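Local coordinates for glycosyltransferase (Streptomyces viridochromogenes, PDB 2IUY), which probably transfers a sugar from a nucleotide donor during the biosynthesis of the antibiotic avilamycin A, as a retaining glycosyltransferase of family GT4, at residues L44-E49 with R327-Y332; D157-E162 with R225-A230. All coordinates share one frame; numbering follows the deposited sequence.

Contact 1: L44-E49 with R327-Y332; sequences LELGHE and RYVEQY
H48 and V329 meet where the turn after helix 31-45 faces the C-terminal helix 321-336. The imidazole and the valine come from opposite directions. The closest approach is H48 NE2 to V329 CG2, 3.8 Å. CD2 of the same ring lies 4.0 Å from that methyl, so the methyl sits against the CD2-NE2 side at an oblique angle. The other methyl also joins in, with V329 CG1 4.1 Å from H48 NE2. With CG1 anti to the backbone N (chi1 174°), V329 presents both methyls to the imidazole. H48 ND1 bonds to the backbone N of L4, just before strand 5-9. That bond probably helps fix the rotation of the ring, with NE2 on the valine side. This H48-V329 pair is the tighter part of the contact.

The looser part lies at L46, which is partly exposed. Its CD1 is 4.4 Å from V329 CG2, a marginal touch. L46 packs also on V322 and A325, earlier on the same helix. The turn itself is a Schellman motif. G47 has positive phi (102°), and its N bonds to L44 O at 3.1 Å. The motif ends the helix and turns the chain toward strand 49-53, with G47 at the exposed bend.

The long C-terminal helix thus lies against the N-terminal Rossmann-like domain, although it follows the C-terminal one in sequence. This return is a known feature of GT-B enzymes. Y328, next to V329, bonds through OH to S110 OG; Y332, about a turn further on, bonds through OH to H89 ND1. The contact is small: valine methyls meet an imidazole and one leucine branch. ND1 accepting from the N-H of L4 would probably put the proton of a neutral H48 ring on NE2, beside the V329 methyls.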
loop_
_atom_site.group_PDB
_atom_site.type_symbol
_atom_site.label_atom_id
_atom_site.label_comp_id
_atom_site.label_asym_id
_atom_site.label_seq_id
_atom_site.Cartn_x
_atom_site.Cartn_y
_atom_site.Cartn_z
ATOM N N LEU A 44 12.960 -0.640 -12.943
ATOM C CA LEU A 44 13.114 -1.100 -14.299
ATOM C C LEU A 44 13.111 0.063 -15.290
ATOM O O LEU A 44 13.884 0.055 -16.246
ATOM C CB LEU A 44 12.001 -2.112 -14.634
ATOM C CG LEU A 44 12.031 -3.484 -13.912
ATOM C CD1 LEU A 44 10.714 -4.267 -14.215
ATOM C CD2 LEU A 44 13.314 -4.301 -14.281
ATOM N N GLU A 45 12.232 1.055 -15.091
ATOM C CA GLU A 45 12.173 2.199 -15.997
ATOM C C GLU A 45 13.460 3.002 -15.887
ATOM O O GLU A 45 13.921 3.618 -16.870
ATOM C CB GLU A 45 10.995 3.112 -15.659
ATOM C CG GLU A 45 10.293 3.715 -16.881
ATOM C CD GLU A 45 8.866 4.163 -16.553
ATOM O OE1 GLU A 45 7.993 3.296 -16.297
ATOM O OE2 GLU A 45 8.608 5.382 -16.570
ATOM N N LEU A 46 14.025 3.026 -14.687
ATOM C CA LEU A 46 15.329 3.689 -14.460
ATOM C C LEU A 46 16.535 2.953 -15.000
ATOM O O LEU A 46 17.628 3.493 -14.937
ATOM C CB LEU A 46 15.554 3.968 -12.972
ATOM C CG LEU A 46 14.606 4.995 -12.365
ATOM C CD1 LEU A 46 14.590 4.878 -10.868
ATOM C CD2 LEU A 46 14.910 6.459 -12.845
ATOM N N GLY A 47 16.371 1.716 -15.467
ATOM C CA GLY A 47 17.477 0.984 -16.113
ATOM C C GLY A 47 18.153 -0.064 -15.244
ATOM O O GLY A 47 19.080 -0.729 -15.695
ATOM N N HIS A 48 17.661 -0.238 -14.008
ATOM C CA HIS A 48 18.168 -1.276 -13.070
ATOM C C HIS A 48 17.602 -2.658 -13.285
ATOM O O HIS A 48 16.518 -2.818 -13.860
ATOM C CB HIS A 48 17.964 -0.809 -11.626
ATOM C CG HIS A 48 18.533 0.561 -11.401
ATOM N ND1 HIS A 48 19.882 0.802 -11.431
ATOM C CD2 HIS A 48 17.938 1.772 -11.297
ATOM C CE1 HIS A 48 20.102 2.091 -11.257
ATOM N NE2 HIS A 48 18.938 2.704 -11.182
ATOM N N GLU A 49 18.371 -3.674 -12.885
ATOM C CA GLU A 49 17.948 -5.023 -13.077
ATOM C C GLU A 49 17.245 -5.500 -11.784
ATOM O O GLU A 49 17.720 -5.232 -10.715
ATOM C CB GLU A 49 19.156 -5.885 -13.459
ATOM C CG GLU A 49 18.795 -7.053 -14.289
ATOM C CD GLU A 49 19.961 -7.963 -14.596
ATOM O OE1 GLU A 49 21.126 -7.496 -14.464
ATOM O OE2 GLU A 49 19.680 -9.146 -14.949
ATOM N N ARG A 327 14.303 7.923 -5.433
ATOM C CA ARG A 327 14.541 8.078 -3.998
ATOM C C ARG A 327 15.127 6.842 -3.321
ATOM O O ARG A 327 16.097 6.949 -2.560
ATOM C CB ARG A 327 13.278 8.600 -3.258
ATOM C CG ARG A 327 13.084 10.079 -3.570
ATOM C CD ARG A 327 11.731 10.531 -3.178
ATOM N NE ARG A 327 11.550 10.549 -1.712
ATOM C CZ ARG A 327 10.472 11.074 -1.127
ATOM N NH1 ARG A 327 9.512 11.636 -1.885
ATOM N NH2 ARG A 327 10.370 11.068 0.200
ATOM N N TYR A 328 14.566 5.685 -3.602
ATOM C CA TYR A 328 15.207 4.450 -3.142
ATOM C C TYR A 328 16.640 4.204 -3.629
ATOM O O TYR A 328 17.478 3.841 -2.831
ATOM C CB TYR A 328 14.337 3.232 -3.458
ATOM C CG TYR A 328 13.238 3.073 -2.464
ATOM C CD1 TYR A 328 13.538 2.757 -1.142
ATOM C CD2 TYR A 328 11.889 3.251 -2.832
ATOM C CE1 TYR A 328 12.533 2.565 -0.207
ATOM C CE2 TYR A 328 10.870 3.085 -1.904
ATOM C CZ TYR A 328 11.218 2.726 -0.593
ATOM O OH TYR A 328 10.268 2.569 0.360
ATOM N N VAL A 329 16.901 4.415 -4.931
ATOM C CA VAL A 329 18.243 4.259 -5.483
ATOM C C VAL A 329 19.235 5.150 -4.755
ATOM O O VAL A 329 20.356 4.721 -4.458
ATOM C CB VAL A 329 18.255 4.517 -7.020
ATOM C CG1 VAL A 329 19.700 4.515 -7.601
ATOM C CG2 VAL A 329 17.383 3.469 -7.749
ATOM N N GLU A 330 18.830 6.379 -4.459
ATOM C CA GLU A 330 19.665 7.292 -3.677
ATOM C C GLU A 330 20.056 6.635 -2.353
ATOM O O GLU A 330 21.211 6.713 -1.973
ATOM C CB GLU A 330 18.952 8.663 -3.464
ATOM C CG GLU A 330 19.796 9.734 -2.731
ATOM C CD GLU A 330 19.004 10.977 -2.284
ATOM O OE1 GLU A 330 17.737 11.005 -2.402
ATOM O OE2 GLU A 330 19.669 11.936 -1.791
ATOM N N GLN A 331 19.103 5.983 -1.667
ATOM C CA GLN A 331 19.381 5.218 -0.426
ATOM C C GLN A 331 20.197 3.950 -0.661
ATOM O O GLN A 331 21.042 3.627 0.122
ATOM C CB GLN A 331 18.083 4.881 0.350
ATOM C CG GLN A 331 17.229 6.106 0.740
ATOM C CD GLN A 331 18.057 7.172 1.485
ATOM O OE1 GLN A 331 18.910 6.826 2.282
ATOM N NE2 GLN A 331 17.817 8.453 1.203
ATOM N N TYR A 332 19.960 3.236 -1.739
ATOM C CA TYR A 332 20.852 2.131 -2.114
ATOM C C TYR A 332 22.303 2.590 -2.233
ATOM O O TYR A 332 23.188 1.937 -1.719
ATOM C CB TYR A 332 20.465 1.497 -3.464
ATOM C CG TYR A 332 19.033 0.961 -3.624
ATOM C CD1 TYR A 332 18.141 0.830 -2.541
ATOM C CD2 TYR A 332 18.577 0.582 -4.894
ATOM C CE1 TYR A 332 16.817 0.297 -2.757
ATOM C CE2 TYR A 332 17.310 0.088 -5.090
ATOM C CZ TYR A 332 16.437 -0.057 -4.027
ATOM O OH TYR A 332 15.153 -0.548 -4.325
#

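Contact 2: D157-E162 with R225-A230; sequences DQVAKE and RLDLLA
The irregular segment 157-162 runs past the last turns of helix 222-231, and the backbones come nearest at V159 and A230, with CA atoms 6.4 Å apart. V159 points its side chain at the helix. CB, CG1 and CG2 of V159 all lie 3.8 to 4.0 Å from A230 CB, so the whole isopropyl group rests on that methyl. V159 CG1 is also 4.1 Å from D227 O, one turn earlier. The carboxylate of D227 is engaged elsewhere, in a salt bridge from OD1 to R153 NE.

The segment leads into strand 165-168, a central strand of the parallel sheet in the C-terminal Rossmann-like domain of this GT-B fold. Helix 222-231 packs on that strand through L229.

K161 reaches the carbonyl of A230 with its ammonium. The bond from K161 NZ to A230 O is 2.6 Å long. The donor stands above the carbonyl plane, 39° out of it, with a C=O...N angle of 141°. A bend at chi2 (-52°) turns the chain back toward the helix end. NZ also bonds to A232 O, just beyond the end of the helix.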
loop_
_atom_site.group_PDB
_atom_site.type_symbol
_atom_site.label_atom_id
_atom_site.label_comp_id
_atom_site.label_asym_id
_atom_site.label_seq_id
_atom_site.Cartn_x
_atom_site.Cartn_y
_atom_site.Cartn_z
ATOM N N ASP A 157 -8.809 6.863 -20.555
ATOM C CA ASP A 157 -9.756 5.735 -20.394
ATOM C C ASP A 157 -11.205 6.169 -20.211
ATOM O O ASP A 157 -12.127 5.380 -20.445
ATOM C CB ASP A 157 -9.368 4.807 -19.230
ATOM C CG ASP A 157 -8.066 4.050 -19.486
ATOM O OD1 ASP A 157 -7.768 3.741 -20.667
ATOM O OD2 ASP A 157 -7.311 3.780 -18.518
ATOM N N GLN A 158 -11.405 7.397 -19.764
ATOM C CA GLN A 158 -12.776 7.952 -19.672
ATOM C C GLN A 158 -13.753 7.042 -18.932
ATOM O O GLN A 158 -14.908 6.828 -19.365
ATOM C CB GLN A 158 -13.311 8.295 -21.068
ATOM C CG GLN A 158 -12.645 9.534 -21.625
ATOM C CD GLN A 158 -13.009 9.777 -23.058
ATOM O OE1 GLN A 158 -13.168 8.833 -23.837
ATOM N NE2 GLN A 158 -13.174 11.042 -23.415
ATOM N N VAL A 159 -13.287 6.493 -17.813
ATOM C CA VAL A 159 -14.180 5.759 -16.893
ATOM C C VAL A 159 -15.294 6.682 -16.353
ATOM O O VAL A 159 -15.020 7.731 -15.772
ATOM C CB VAL A 159 -13.374 5.131 -15.746
ATOM C CG1 VAL A 159 -14.322 4.432 -14.719
ATOM C CG2 VAL A 159 -12.334 4.146 -16.300
ATOM N N ALA A 160 -16.553 6.309 -16.574
ATOM C CA ALA A 160 -17.682 7.147 -16.126
ATOM C C ALA A 160 -17.783 7.159 -14.592
ATOM O O ALA A 160 -17.710 6.114 -13.981
ATOM C CB ALA A 160 -19.003 6.659 -16.743
ATOM N N LYS A 161 -17.920 8.340 -13.993
ATOM C CA LYS A 161 -18.026 8.478 -12.542
ATOM C C LYS A 161 -19.367 7.924 -12.062
ATOM O O LYS A 161 -20.408 8.162 -12.688
ATOM C CB LYS A 161 -17.858 9.945 -12.106
ATOM C CG LYS A 161 -16.386 10.413 -12.006
ATOM C CD LYS A 161 -15.551 9.440 -11.140
ATOM C CE LYS A 161 -14.204 10.021 -10.690
ATOM N NZ LYS A 161 -13.488 9.023 -9.846
ATOM N N GLU A 162 -19.334 7.130 -10.988
ATOM C CA GLU A 162 -20.561 6.629 -10.395
ATOM C C GLU A 162 -20.846 7.400 -9.104
ATOM O O GLU A 162 -20.083 8.259 -8.681
ATOM C CB GLU A 162 -20.492 5.120 -10.156
ATOM C CG GLU A 162 -20.135 4.254 -11.363
ATOM C CD GLU A 162 -21.170 4.311 -12.473
ATOM O OE1 GLU A 162 -22.363 4.562 -12.178
ATOM O OE2 GLU A 162 -20.798 4.106 -13.652
ATOM N N ARG A 225 -11.225 -4.229 -9.933
ATOM C CA ARG A 225 -10.523 -3.416 -8.965
ATOM C C ARG A 225 -10.147 -1.992 -9.463
ATOM O O ARG A 225 -10.376 -0.978 -8.784
ATOM C CB ARG A 225 -9.277 -4.170 -8.573
ATOM C CG ARG A 225 -8.647 -3.669 -7.320
ATOM C CD ARG A 225 -7.192 -4.101 -7.233
ATOM N NE ARG A 225 -6.653 -3.504 -6.032
ATOM C CZ ARG A 225 -5.666 -2.613 -6.004
ATOM N NH1 ARG A 225 -5.029 -2.244 -7.112
ATOM N NH2 ARG A 225 -5.319 -2.123 -4.832
ATOM N N LEU A 226 -9.576 -1.956 -10.670
ATOM C CA LEU A 226 -9.166 -0.741 -11.343
ATOM C C LEU A 226 -10.313 0.152 -11.728
ATOM O O LEU A 226 -10.247 1.359 -11.517
ATOM C CB LEU A 226 -8.425 -1.119 -12.609
ATOM C CG LEU A 226 -7.119 -1.867 -12.507
ATOM C CD1 LEU A 226 -6.566 -1.852 -13.944
ATOM C CD2 LEU A 226 -6.129 -1.232 -11.447
ATOM N N ASP A 227 -11.361 -0.443 -12.307
ATOM C CA ASP A 227 -12.567 0.311 -12.638
ATOM C C ASP A 227 -13.230 0.893 -11.384
ATOM O O ASP A 227 -13.651 2.048 -11.396
ATOM C CB ASP A 227 -13.584 -0.569 -13.371
ATOM C CG ASP A 227 -13.109 -0.998 -14.763
ATOM O OD1 ASP A 227 -12.531 -0.150 -15.476
ATOM O OD2 ASP A 227 -13.345 -2.176 -15.146
ATOM N N LEU A 228 -13.325 0.106 -10.311
ATOM C CA LEU A 228 -13.916 0.596 -9.041
ATOM C C LEU A 228 -13.153 1.808 -8.508
ATOM O O LEU A 228 -13.734 2.826 -8.132
ATOM C CB LEU A 228 -13.945 -0.544 -8.001
ATOM C CG LEU A 228 -14.998 -1.649 -8.187
ATOM C CD1 LEU A 228 -14.801 -2.743 -7.110
ATOM C CD2 LEU A 228 -16.408 -1.077 -8.115
ATOM N N LEU A 229 -11.828 1.695 -8.513
ATOM C CA LEU A 229 -10.942 2.784 -8.064
ATOM C C LEU A 229 -11.199 4.100 -8.798
ATOM O O LEU A 229 -11.284 5.172 -8.180
ATOM C CB LEU A 229 -9.479 2.372 -8.246
ATOM C CG LEU A 229 -8.537 2.005 -7.095
ATOM C CD1 LEU A 229 -9.059 2.159 -5.657
ATOM C CD2 LEU A 229 -7.767 0.681 -7.344
ATOM N N ALA A 230 -11.369 3.975 -10.112
ATOM C CA ALA A 230 -11.584 5.088 -11.047
ATOM C C ALA A 230 -13.052 5.639 -11.045
ATOM O O ALA A 230 -13.287 6.825 -11.198
ATOM C CB ALA A 230 -11.233 4.591 -12.474
#

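The two contacts lie in different halves of the GT-B fold. Contact 1 joins the N-terminal domain to the C-terminal helix 321-336, while contact 2 lies within the C-terminal domain. Their centres are 31 Å apart, their nearest atoms about 15 Å, and they do not touch. Along the chain, contact 2 is nested inside the loop closed by contact 1. Contact 1 lies away from the UDP site. Contact 2 is closer: its helix holds R225, which binds UDP in another structure of this protein but not in this model, and which forms a salt bridge with E260. The side chain of A230 is about 10 Å from that of E260, and that of D227 about 10 Å from that of V220.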